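Acyl-ACP thioesterase (Bacteroides thetaiotaomicron, PDB 2ESS) probably hydrolyses fatty acyl-ACP thioesters, releasing the fatty acid during lipid biosynthesis, and carries a bound calcium ion. Local coordinates at residues A[56-61]-A[114-119]; A[62-67]-A[203-208]; A[11-16]-A[77-82]. One frame throughout, in Å; residues are numbered along the deposited sequence.

Contact 1 of 3, residues A[56-61]-A[114-119]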
loop_
_atom_site.group_PDB
_atom_site.type_symbol
_atom_site.label_atom_id
_atom_site.label_comp_id
_atom_site.label_asym_id
_atom_site.label_seq_id
_atom_site.Cartn_x
_atom_site.Cartn_y
_atom_site.Cartn_z
ATOM N N ASP A 56 -19.940 8.082 -21.943
ATOM C CA ASP A 56 -21.095 7.458 -22.635
ATOM C C ASP A 56 -21.929 6.529 -21.776
ATOM O O ASP A 56 -22.768 5.807 -22.294
ATOM C CB ASP A 56 -20.603 6.700 -23.840
ATOM C CG ASP A 56 -20.230 7.625 -24.959
ATOM O OD1 ASP A 56 -21.094 8.425 -25.379
ATOM O OD2 ASP A 56 -19.076 7.540 -25.414
ATOM N N ASN A 57 -21.711 6.614 -20.476
ATOM C CA ASN A 57 -22.501 5.917 -19.455
ATOM C C ASN A 57 -22.174 4.445 -19.277
ATOM O O ASN A 57 -23.046 3.661 -18.868
ATOM C CB ASN A 57 -24.023 6.081 -19.627
ATOM C CG ASN A 57 -24.743 6.241 -18.292
ATOM O OD1 ASN A 57 -24.150 6.671 -17.304
ATOM N ND2 ASN A 57 -26.031 5.915 -18.269
ATOM N N TYR A 58 -20.935 4.085 -19.600
ATOM C CA TYR A 58 -20.408 2.756 -19.330
ATOM C C TYR A 58 -19.279 2.842 -18.345
ATOM O O TYR A 58 -18.737 3.938 -18.075
ATOM C CB TYR A 58 -19.920 2.112 -20.616
ATOM C CG TYR A 58 -21.034 1.900 -21.556
ATOM C CD1 TYR A 58 -21.892 0.823 -21.394
ATOM C CD2 TYR A 58 -21.277 2.788 -22.587
ATOM C CE1 TYR A 58 -22.950 0.625 -22.242
ATOM C CE2 TYR A 58 -22.347 2.607 -23.431
ATOM C CZ TYR A 58 -23.171 1.518 -23.260
ATOM O OH TYR A 58 -24.236 1.314 -24.102
ATOM N N THR A 59 -18.912 1.684 -17.777
ATOM C CA THR A 59 -17.660 1.601 -17.039
ATOM C C THR A 59 -17.087 0.189 -17.157
ATOM O O THR A 59 -17.744 -0.700 -17.671
ATOM C CB THR A 59 -17.779 2.015 -15.537
ATOM O OG1 THR A 59 -16.479 2.284 -15.038
ATOM C CG2 THR A 59 -18.435 0.884 -14.681
ATOM N N TRP A 60 -15.850 0.028 -16.716
ATOM C CA TRP A 60 -15.171 -1.255 -16.665
ATOM C C TRP A 60 -15.254 -1.817 -15.265
ATOM O O TRP A 60 -15.119 -1.058 -14.303
ATOM C CB TRP A 60 -13.687 -1.067 -16.972
ATOM C CG TRP A 60 -13.371 -0.680 -18.378
ATOM C CD1 TRP A 60 -12.783 0.483 -18.789
ATOM C CD2 TRP A 60 -13.531 -1.484 -19.551
ATOM N NE1 TRP A 60 -12.598 0.465 -20.152
ATOM C CE2 TRP A 60 -13.018 -0.742 -20.642
ATOM C CE3 TRP A 60 -14.018 -2.776 -19.786
ATOM C CZ2 TRP A 60 -13.052 -1.222 -21.949
ATOM C CZ3 TRP A 60 -14.030 -3.263 -21.086
ATOM C CH2 TRP A 60 -13.560 -2.481 -22.150
ATOM N N VAL A 61 -15.478 -3.131 -15.163
ATOM C CA VAL A 61 -15.405 -3.811 -13.870
ATOM C C VAL A 61 -14.531 -5.045 -13.993
ATOM O O VAL A 61 -14.662 -5.809 -14.915
ATOM C CB VAL A 61 -16.799 -4.181 -13.289
ATOM C CG1 VAL A 61 -17.532 -2.927 -12.836
ATOM C CG2 VAL A 61 -17.636 -4.953 -14.288
ATOM N N TRP A 114 -12.297 -8.318 -17.744
ATOM C CA TRP A 114 -13.023 -7.088 -17.376
ATOM C C TRP A 114 -14.362 -7.083 -18.076
ATOM O O TRP A 114 -14.422 -7.333 -19.278
ATOM C CB TRP A 114 -12.237 -5.843 -17.834
ATOM C CG TRP A 114 -10.882 -5.744 -17.226
ATOM C CD1 TRP A 114 -9.763 -6.438 -17.580
ATOM C CD2 TRP A 114 -10.512 -4.910 -16.147
ATOM N NE1 TRP A 114 -8.742 -6.097 -16.770
ATOM C CE2 TRP A 114 -9.164 -5.145 -15.888
ATOM C CE3 TRP A 114 -11.192 -3.949 -15.387
ATOM C CZ2 TRP A 114 -8.461 -4.460 -14.897
ATOM C CZ3 TRP A 114 -10.503 -3.295 -14.388
ATOM C CH2 TRP A 114 -9.161 -3.555 -14.154
ATOM N N ALA A 115 -15.434 -6.742 -17.360
ATOM C CA ALA A 115 -16.733 -6.563 -18.001
ATOM C C ALA A 115 -16.934 -5.065 -18.285
ATOM O O ALA A 115 -16.387 -4.235 -17.610
ATOM C CB ALA A 115 -17.884 -7.082 -17.122
HETATM N N MSE A 116 -17.710 -4.748 -19.303
HETATM C CA MSE A 116 -18.207 -3.374 -19.496
HETATM C C MSE A 116 -19.690 -3.319 -19.163
HETATM O O MSE A 116 -20.453 -4.085 -19.706
HETATM C CB MSE A 116 -18.011 -2.899 -20.909
HETATM C CG MSE A 116 -18.719 -1.582 -21.126
HETATM SE SE MSE A 116 -18.166 -0.672 -22.707
HETATM C CE MSE A 116 -17.155 -2.380 -23.801
ATOM N N ILE A 117 -20.089 -2.437 -18.265
ATOM C CA ILE A 117 -21.495 -2.368 -17.861
ATOM C C ILE A 117 -22.045 -0.964 -18.054
ATOM O O ILE A 117 -21.316 0.034 -17.893
ATOM C CB ILE A 117 -21.721 -2.818 -16.380
ATOM C CG1 ILE A 117 -21.131 -1.840 -15.385
ATOM C CG2 ILE A 117 -21.113 -4.211 -16.114
ATOM C CD1 ILE A 117 -21.824 -1.889 -14.052
ATOM N N ASN A 118 -23.326 -0.907 -18.403
ATOM C CA ASN A 118 -24.063 0.338 -18.449
ATOM C C ASN A 118 -24.272 0.847 -17.033
ATOM O O ASN A 118 -24.673 0.092 -16.141
ATOM C CB ASN A 118 -25.391 0.123 -19.168
ATOM C CG ASN A 118 -26.167 1.401 -19.323
ATOM O OD1 ASN A 118 -26.707 1.912 -18.367
ATOM N ND2 ASN A 118 -26.209 1.922 -20.521
ATOM N N LEU A 119 -23.981 2.121 -16.794
ATOM C CA LEU A 119 -24.086 2.671 -15.431
ATOM C C LEU A 119 -25.524 2.987 -14.946
ATOM O O LEU A 119 -25.756 3.160 -13.749
ATOM C CB LEU A 119 -23.242 3.934 -15.309
ATOM C CG LEU A 119 -21.738 3.816 -15.389
ATOM C CD1 LEU A 119 -21.132 5.264 -15.378
ATOM C CD2 LEU A 119 -21.127 2.963 -14.257
HETATM O O HOH W 1 -27.036 4.785 -20.955
#
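Tyr58 and Trp60 meet Met116 on one side of an antiparallel strand pair in the N-terminal hot-dog domain. The pair joins strands 58-69 and 106-118 near the protein surface. Met116 is a selenomethionine. Its CG lies anti to the backbone N (chi1 171°), which sets Met116 CG 3.9 Å from Tyr58 CB. The selenium sits between the two aromatic side chains. It forms an oblique Met-aromatic contact with Tyr58, SE lying 4.6 Å from the ring centroid. A longer one joins SE to the six-membered ring of Trp60. Leu53 of helix 50-55 packs on Trp60 and Met116.

Trp60 turns an edge to the partner backbone. Its CE3 is 3.5 Å from Ala115 O, which lies near the ring plane. The same corner of the indole touches Trp114 CB. Trp60 NE1 is hydrogen-bonded to Phe48 O. The Tyr58 ring crosses the Asn118 side chain obliquely, with CE1 near Asn118 ND2; ring and amide planes are almost perpendicular (86°).

Thr59, Val61, Ala115 and Ile117 lie on the other face. Val61 CG2 meets Ala115 CB at 3.6 Å. The methyls Thr59 CG2 and Leu119 CD2 are tight at 3.4 Å, and their side chains cross at about a right angle.

At the exposed end, one water accepts from both Asn57 ND2 and Asn118 ND2. Asn57 ND2 also binds Asn120 OD1, and Asn118 OD1 receives the N-H groups of Asn120 and Thr121. Asn57 closes helix 50-55 as the C-prime residue of a Schellman motif. Thr59 pairs with Ile117, and Val61 with Ala115, by two backbone bonds each. Past the last bridge, Leu119 N donates an almost straight bond (175°) to Asn57 O at 2.7 Å.

Contact 2 of 3, residues A[62-67]-A[203-208]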
loop_
_atom_site.group_PDB
_atom_site.type_symbol
_atom_site.label_atom_id
_atom_site.label_comp_id
_atom_site.label_asym_id
_atom_site.label_seq_id
_atom_site.Cartn_x
_atom_site.Cartn_y
_atom_site.Cartn_z
ATOM N N LEU A 62 -13.632 -5.207 -13.027
ATOM C CA LEU A 62 -12.717 -6.328 -12.971
ATOM C C LEU A 62 -13.477 -7.527 -12.451
ATOM O O LEU A 62 -14.021 -7.491 -11.339
ATOM C CB LEU A 62 -11.545 -6.039 -12.025
ATOM C CG LEU A 62 -10.498 -7.151 -11.824
ATOM C CD1 LEU A 62 -9.827 -7.538 -13.164
ATOM C CD2 LEU A 62 -9.458 -6.672 -10.789
ATOM N N SER A 63 -13.442 -8.603 -13.231
ATOM C CA SER A 63 -14.160 -9.839 -12.918
ATOM C C SER A 63 -13.211 -10.922 -12.396
ATOM O O SER A 63 -13.501 -11.577 -11.417
ATOM C CB SER A 63 -14.896 -10.353 -14.164
ATOM O OG SER A 63 -15.739 -9.357 -14.694
ATOM N N ARG A 64 -12.104 -11.121 -13.088
ATOM C CA ARG A 64 -11.152 -12.191 -12.774
ATOM C C ARG A 64 -9.697 -11.697 -12.932
ATOM O O ARG A 64 -9.387 -10.898 -13.800
ATOM C CB ARG A 64 -11.346 -13.393 -13.673
ATOM C CG ARG A 64 -12.682 -14.051 -13.668
ATOM C CD ARG A 64 -12.618 -15.485 -14.296
ATOM N NE ARG A 64 -13.956 -16.111 -14.333
ATOM C CZ ARG A 64 -14.563 -16.615 -13.265
ATOM N NH1 ARG A 64 -13.963 -16.631 -12.070
ATOM N NH2 ARG A 64 -15.774 -17.115 -13.384
ATOM N N LEU A 65 -8.821 -12.208 -12.083
ATOM C CA LEU A 65 -7.377 -11.929 -12.133
ATOM C C LEU A 65 -6.620 -13.215 -11.819
ATOM O O LEU A 65 -6.913 -13.841 -10.795
ATOM C CB LEU A 65 -7.019 -10.850 -11.124
ATOM C CG LEU A 65 -5.569 -10.406 -11.002
ATOM C CD1 LEU A 65 -5.007 -9.835 -12.359
ATOM C CD2 LEU A 65 -5.432 -9.433 -9.872
ATOM N N ALA A 66 -5.688 -13.638 -12.697
ATOM C CA ALA A 66 -4.773 -14.764 -12.383
ATOM C C ALA A 66 -3.357 -14.256 -12.595
ATOM O O ALA A 66 -3.077 -13.621 -13.607
ATOM C CB ALA A 66 -5.026 -16.003 -13.244
ATOM N N ILE A 67 -2.508 -14.552 -11.615
ATOM C CA ILE A 67 -1.082 -14.203 -11.567
ATOM C C ILE A 67 -0.286 -15.501 -11.405
ATOM O O ILE A 67 -0.592 -16.348 -10.555
ATOM C CB ILE A 67 -0.758 -13.252 -10.392
ATOM C CG1 ILE A 67 -1.613 -11.981 -10.451
ATOM C CG2 ILE A 67 0.765 -12.841 -10.353
ATOM C CD1 ILE A 67 -1.581 -11.142 -9.138
ATOM N N GLU A 203 -5.258 -16.649 -7.908
ATOM C CA GLU A 203 -6.410 -16.182 -8.664
ATOM C C GLU A 203 -7.458 -15.527 -7.777
ATOM O O GLU A 203 -7.638 -15.915 -6.654
ATOM C CB GLU A 203 -7.063 -17.338 -9.396
ATOM C CG GLU A 203 -6.151 -18.197 -10.216
ATOM C CD GLU A 203 -6.850 -19.410 -10.827
ATOM O OE1 GLU A 203 -8.098 -19.486 -10.804
ATOM O OE2 GLU A 203 -6.126 -20.313 -11.300
HETATM N N MSE A 204 -8.093 -14.499 -8.295
HETATM C CA MSE A 204 -9.183 -13.781 -7.643
HETATM C C MSE A 204 -10.356 -13.792 -8.605
HETATM O O MSE A 204 -10.175 -13.624 -9.844
HETATM C CB MSE A 204 -8.813 -12.331 -7.426
HETATM C CG MSE A 204 -7.731 -12.132 -6.396
HETATM SE SE MSE A 204 -8.435 -12.711 -4.594
HETATM C CE MSE A 204 -10.195 -11.778 -4.396
ATOM N N ALA A 205 -11.542 -14.001 -8.037
ATOM C CA ALA A 205 -12.816 -13.780 -8.739
ATOM C C ALA A 205 -13.637 -12.796 -7.922
ATOM O O ALA A 205 -13.907 -13.027 -6.753
ATOM C CB ALA A 205 -13.584 -15.093 -8.904
ATOM N N TYR A 206 -14.074 -11.719 -8.550
ATOM C CA TYR A 206 -14.729 -10.623 -7.812
ATOM C C TYR A 206 -16.185 -10.757 -8.129
ATOM O O TYR A 206 -16.611 -10.574 -9.271
ATOM C CB TYR A 206 -14.173 -9.256 -8.231
ATOM C CG TYR A 206 -12.746 -9.077 -7.797
ATOM C CD1 TYR A 206 -12.448 -8.758 -6.460
ATOM C CD2 TYR A 206 -11.699 -9.274 -8.673
ATOM C CE1 TYR A 206 -11.136 -8.641 -6.016
ATOM C CE2 TYR A 206 -10.379 -9.138 -8.229
ATOM C CZ TYR A 206 -10.112 -8.809 -6.921
ATOM O OH TYR A 206 -8.805 -8.691 -6.504
ATOM N N VAL A 207 -16.950 -11.131 -7.120
ATOM C CA VAL A 207 -18.341 -11.509 -7.315
ATOM C C VAL A 207 -19.335 -10.385 -6.981
ATOM O O VAL A 207 -20.317 -10.198 -7.676
ATOM C CB VAL A 207 -18.650 -12.788 -6.520
ATOM C CG1 VAL A 207 -20.099 -13.256 -6.765
ATOM C CG2 VAL A 207 -17.613 -13.867 -6.881
ATOM N N ALA A 208 -19.092 -9.675 -5.894
ATOM C CA ALA A 208 -20.022 -8.693 -5.376
ATOM C C ALA A 208 -19.252 -7.775 -4.448
ATOM O O ALA A 208 -18.084 -8.048 -4.119
ATOM C CB ALA A 208 -21.143 -9.347 -4.650
HETATM O O HOH W 2 -16.810 -7.921 -10.455
HETATM O O HOH W 3 -11.272 -15.809 -11.270
#
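Met204 O is gripped by two donors: Leu65 N at 3.0 Å and a water at 2.8 Å. Arg64 CA adds a CA-H...O contact to it. The water also accepts from Arg64 NH1, lying at the edge of the guanidinium and in its plane. Arg64 thus reaches the partner backbone through this water. Its NH1 also touches Ala205 CB at 3.5 Å.

The axes of strands 62-67 and 203-206 run antiparallel, their directions 174° apart, and join the N-terminal and C-terminal hot-dog halves in one sheet. Met204 N returns a bond to Leu65 O at 2.8 Å. Tyr206 N donates to Ser63 O at 2.9 Å. Beyond it, a second water donates to both Leu62 O and Tyr206 O.

Leu62 packs obliquely on the tyrosine ring, with CD2 3.7 Å from Tyr206 CE2. Leu62 CG is anti to its backbone N (chi1 178°), which sets it 4.0 Å from Tyr206 CD2. The phenol OH of Tyr206 is hydrogen-bonded to Ser178 O. Ala66 CB rests on Glu203 CG, while the carboxylate of Glu203 forms a salt bridge with Arg201.

A classic beta bulge at Ser63 and Arg64 opposes Val113 of strand 106-118. Strand 238-247 flanks 203-206 on its other side. Leu62 and Ile67 pack on helix 28-45, and Met204 and Tyr206 on helix 178-186.

Contact 3 of 3, residues A[11-16]-A[77-82]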
loop_
_atom_site.group_PDB
_atom_site.type_symbol
_atom_site.label_atom_id
_atom_site.label_comp_id
_atom_site.label_asym_id
_atom_site.label_seq_id
_atom_site.Cartn_x
_atom_site.Cartn_y
_atom_site.Cartn_z
ATOM N N TYR A 11 6.026 -0.368 -18.018
ATOM C CA TYR A 11 6.062 0.534 -16.875
ATOM C C TYR A 11 7.118 0.054 -15.909
ATOM O O TYR A 11 7.222 -1.134 -15.672
ATOM C CB TYR A 11 4.673 0.611 -16.224
ATOM C CG TYR A 11 3.629 0.967 -17.261
ATOM C CD1 TYR A 11 3.494 2.260 -17.740
ATOM C CD2 TYR A 11 2.848 -0.022 -17.846
ATOM C CE1 TYR A 11 2.574 2.554 -18.734
ATOM C CE2 TYR A 11 1.920 0.273 -18.845
ATOM C CZ TYR A 11 1.780 1.550 -19.280
ATOM O OH TYR A 11 0.853 1.791 -20.276
ATOM N N GLN A 12 7.919 0.992 -15.417
ATOM C CA GLN A 12 9.066 0.728 -14.550
ATOM C C GLN A 12 8.777 0.984 -13.077
ATOM O O GLN A 12 8.176 1.992 -12.699
ATOM C CB GLN A 12 10.251 1.625 -14.939
ATOM C CG GLN A 12 10.720 1.497 -16.367
ATOM C CD GLN A 12 11.205 0.108 -16.663
ATOM O OE1 GLN A 12 11.859 -0.520 -15.823
ATOM N NE2 GLN A 12 10.860 -0.402 -17.845
ATOM N N PHE A 13 9.219 0.062 -12.235
ATOM C CA PHE A 13 9.037 0.167 -10.790
ATOM C C PHE A 13 10.292 -0.214 -10.010
ATOM O O PHE A 13 11.217 -0.804 -10.545
ATOM C CB PHE A 13 7.897 -0.733 -10.361
ATOM C CG PHE A 13 6.623 -0.440 -11.043
ATOM C CD1 PHE A 13 5.887 0.674 -10.675
ATOM C CD2 PHE A 13 6.172 -1.231 -12.088
ATOM C CE1 PHE A 13 4.699 0.978 -11.329
ATOM C CE2 PHE A 13 4.967 -0.943 -12.736
ATOM C CZ PHE A 13 4.235 0.156 -12.359
ATOM N N VAL A 14 10.296 0.140 -8.737
ATOM C CA VAL A 14 11.281 -0.373 -7.779
ATOM C C VAL A 14 10.506 -0.972 -6.607
ATOM O O VAL A 14 9.545 -0.350 -6.134
ATOM C CB VAL A 14 12.187 0.755 -7.262
ATOM C CG1 VAL A 14 13.198 0.210 -6.246
ATOM C CG2 VAL A 14 12.904 1.435 -8.416
ATOM N N ALA A 15 10.918 -2.148 -6.115
ATOM C CA ALA A 15 10.290 -2.773 -4.938
ATOM C C ALA A 15 10.654 -2.027 -3.614
ATOM O O ALA A 15 11.755 -2.145 -3.091
ATOM C CB ALA A 15 10.681 -4.245 -4.850
ATOM N N GLU A 16 9.705 -1.276 -3.073
ATOM C CA GLU A 16 9.945 -0.476 -1.874
ATOM C C GLU A 16 9.812 -1.322 -0.600
ATOM O O GLU A 16 9.033 -2.310 -0.566
ATOM C CB GLU A 16 8.915 0.674 -1.776
ATOM C CG GLU A 16 8.683 1.491 -3.045
ATOM C CD GLU A 16 7.348 2.306 -3.009
ATOM O OE1 GLU A 16 6.665 2.342 -1.935
ATOM O OE2 GLU A 16 6.977 2.889 -4.067
ATOM N N GLU A 77 14.961 -3.808 -5.800
ATOM C CA GLU A 77 15.235 -4.146 -7.183
ATOM C C GLU A 77 14.267 -3.426 -8.095
ATOM O O GLU A 77 13.103 -3.228 -7.760
ATOM C CB GLU A 77 15.065 -5.630 -7.439
ATOM C CG GLU A 77 16.011 -6.516 -6.736
ATOM C CD GLU A 77 15.891 -7.978 -7.203
ATOM O OE1 GLU A 77 14.787 -8.431 -7.706
ATOM O OE2 GLU A 77 16.922 -8.665 -7.055
ATOM N N LYS A 78 14.769 -3.063 -9.264
ATOM C CA LYS A 78 13.938 -2.611 -10.341
ATOM C C LYS A 78 13.202 -3.799 -10.911
ATOM O O LYS A 78 13.699 -4.928 -10.908
ATOM C CB LYS A 78 14.783 -1.992 -11.443
ATOM C CG LYS A 78 15.429 -0.662 -11.063
ATOM C CD LYS A 78 16.358 -0.194 -12.191
ATOM C CE LYS A 78 17.219 0.976 -11.762
ATOM N NZ LYS A 78 18.383 1.114 -12.679
ATOM N N PHE A 79 12.018 -3.513 -11.409
ATOM C CA PHE A 79 11.234 -4.443 -12.167
ATOM C C PHE A 79 10.322 -3.682 -13.103
ATOM O O PHE A 79 10.192 -2.469 -13.017
ATOM C CB PHE A 79 10.477 -5.440 -11.261
ATOM C CG PHE A 79 9.338 -4.852 -10.458
ATOM C CD1 PHE A 79 9.584 -4.226 -9.238
ATOM C CD2 PHE A 79 8.010 -4.987 -10.886
ATOM C CE1 PHE A 79 8.562 -3.701 -8.461
ATOM C CE2 PHE A 79 6.966 -4.480 -10.097
ATOM C CZ PHE A 79 7.241 -3.844 -8.889
ATOM N N SER A 80 9.718 -4.389 -14.034
ATOM C CA SER A 80 8.769 -3.726 -14.921
ATOM C C SER A 80 7.579 -4.613 -15.237
ATOM O O SER A 80 7.625 -5.848 -15.052
ATOM C CB SER A 80 9.482 -3.238 -16.191
ATOM O OG SER A 80 10.021 -4.324 -16.857
ATOM N N VAL A 81 6.522 -3.948 -15.679
ATOM C CA VAL A 81 5.292 -4.594 -16.067
ATOM C C VAL A 81 4.997 -4.206 -17.513
ATOM O O VAL A 81 5.057 -3.018 -17.893
ATOM C CB VAL A 81 4.151 -4.156 -15.147
ATOM C CG1 VAL A 81 2.793 -4.722 -15.631
ATOM C CG2 VAL A 81 4.456 -4.518 -13.697
ATOM N N GLN A 82 4.677 -5.203 -18.323
ATOM C CA GLN A 82 4.156 -4.982 -19.672
ATOM C C GLN A 82 2.696 -5.422 -19.650
ATOM O O GLN A 82 2.346 -6.388 -18.982
ATOM C CB GLN A 82 4.926 -5.787 -20.710
ATOM C CG GLN A 82 6.263 -5.196 -21.085
ATOM C CD GLN A 82 7.099 -6.145 -21.880
ATOM O OE1 GLN A 82 6.802 -7.325 -21.972
ATOM N NE2 GLN A 82 8.151 -5.634 -22.460
#
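Phe13 and Phe79 form a hydrogen-bonded pair across two antiparallel strands at one end of the hot-dog sheet. Strand 9-14 is the outermost strand on this side within the chain. Strand 78-88 is its neighbour.

Backbone bonds set the register. Tyr11 pairs with Val81, and Phe13 with Phe79, through two bonds each. Phe13 N donates to Phe79 O at 2.8 Å. The return bond from Phe79 N comes from above the carbonyl plane of Phe13, 38° out of it.

Aromatic contacts follow. Phe79 CG stands between its backbone N and carbonyl carbon, the crowded position (chi1 70°). Over one face of the Phe79 ring, Phe13 CB makes a CH-pi contact, 3.7 Å from the ring centroid and offset toward the rim. The two rings meet obliquely, with centroids 5.5 Å apart.

Apolar packing extends this face. Val81 CG2 meets Phe13 CE2 at 3.7 Å. Helix 28-45 lies against this side: the rings of Phe13 and Tyr11 meet those of His34 and Phe41, Phe13 also touches Cys38, and Val81 touches Leu35, while Leu26 adds to the packing on Phe79.

Among the polar side chains, the Gln12 chain is bent at chi2 (-62°), and its amide rests against Ser80 CB. Both OE1 and NE2 of Gln12 are 3.6 Å from that carbon. Glu77 OE2 forms a salt bridge with Lys102, and OE1 is hydrogen-bonded to Tyr74 N. Glu16 OE1 is hydrogen-bonded to Asn33 ND2 of the second subunit, so the loop after strand 9-14 takes part in the dimer.

The last bond links Ala15 N to Glu77 O at 2.9 Å. Ala15 N also lies in the plane of the Phe79 ring, at its edge, 3.7 Å from CE1.

All three contacts are antiparallel pairings in one sheet. Contacts 1 and 2 share strand 58-69 and touch where Trp114 and Ala115 meet Leu62 and Ser63. Contact 3 stands apart, its centre about 29 Å from that of contact 1 and about 23 Å from that of contact 2. Contact 2 is the most central and joins the two hot-dog halves; one water bridges backbone carbonyls and another ties an arginine to the partner strand. Contact 1 lies at the surface and mixes selenium-aromatic packing with asparagine amides that share a water. Contact 3 is partly buried at the sheet margin. Phe13 packs beside helix 28-45, which also lies against contact 2, and Glu16 reaches the second subunit.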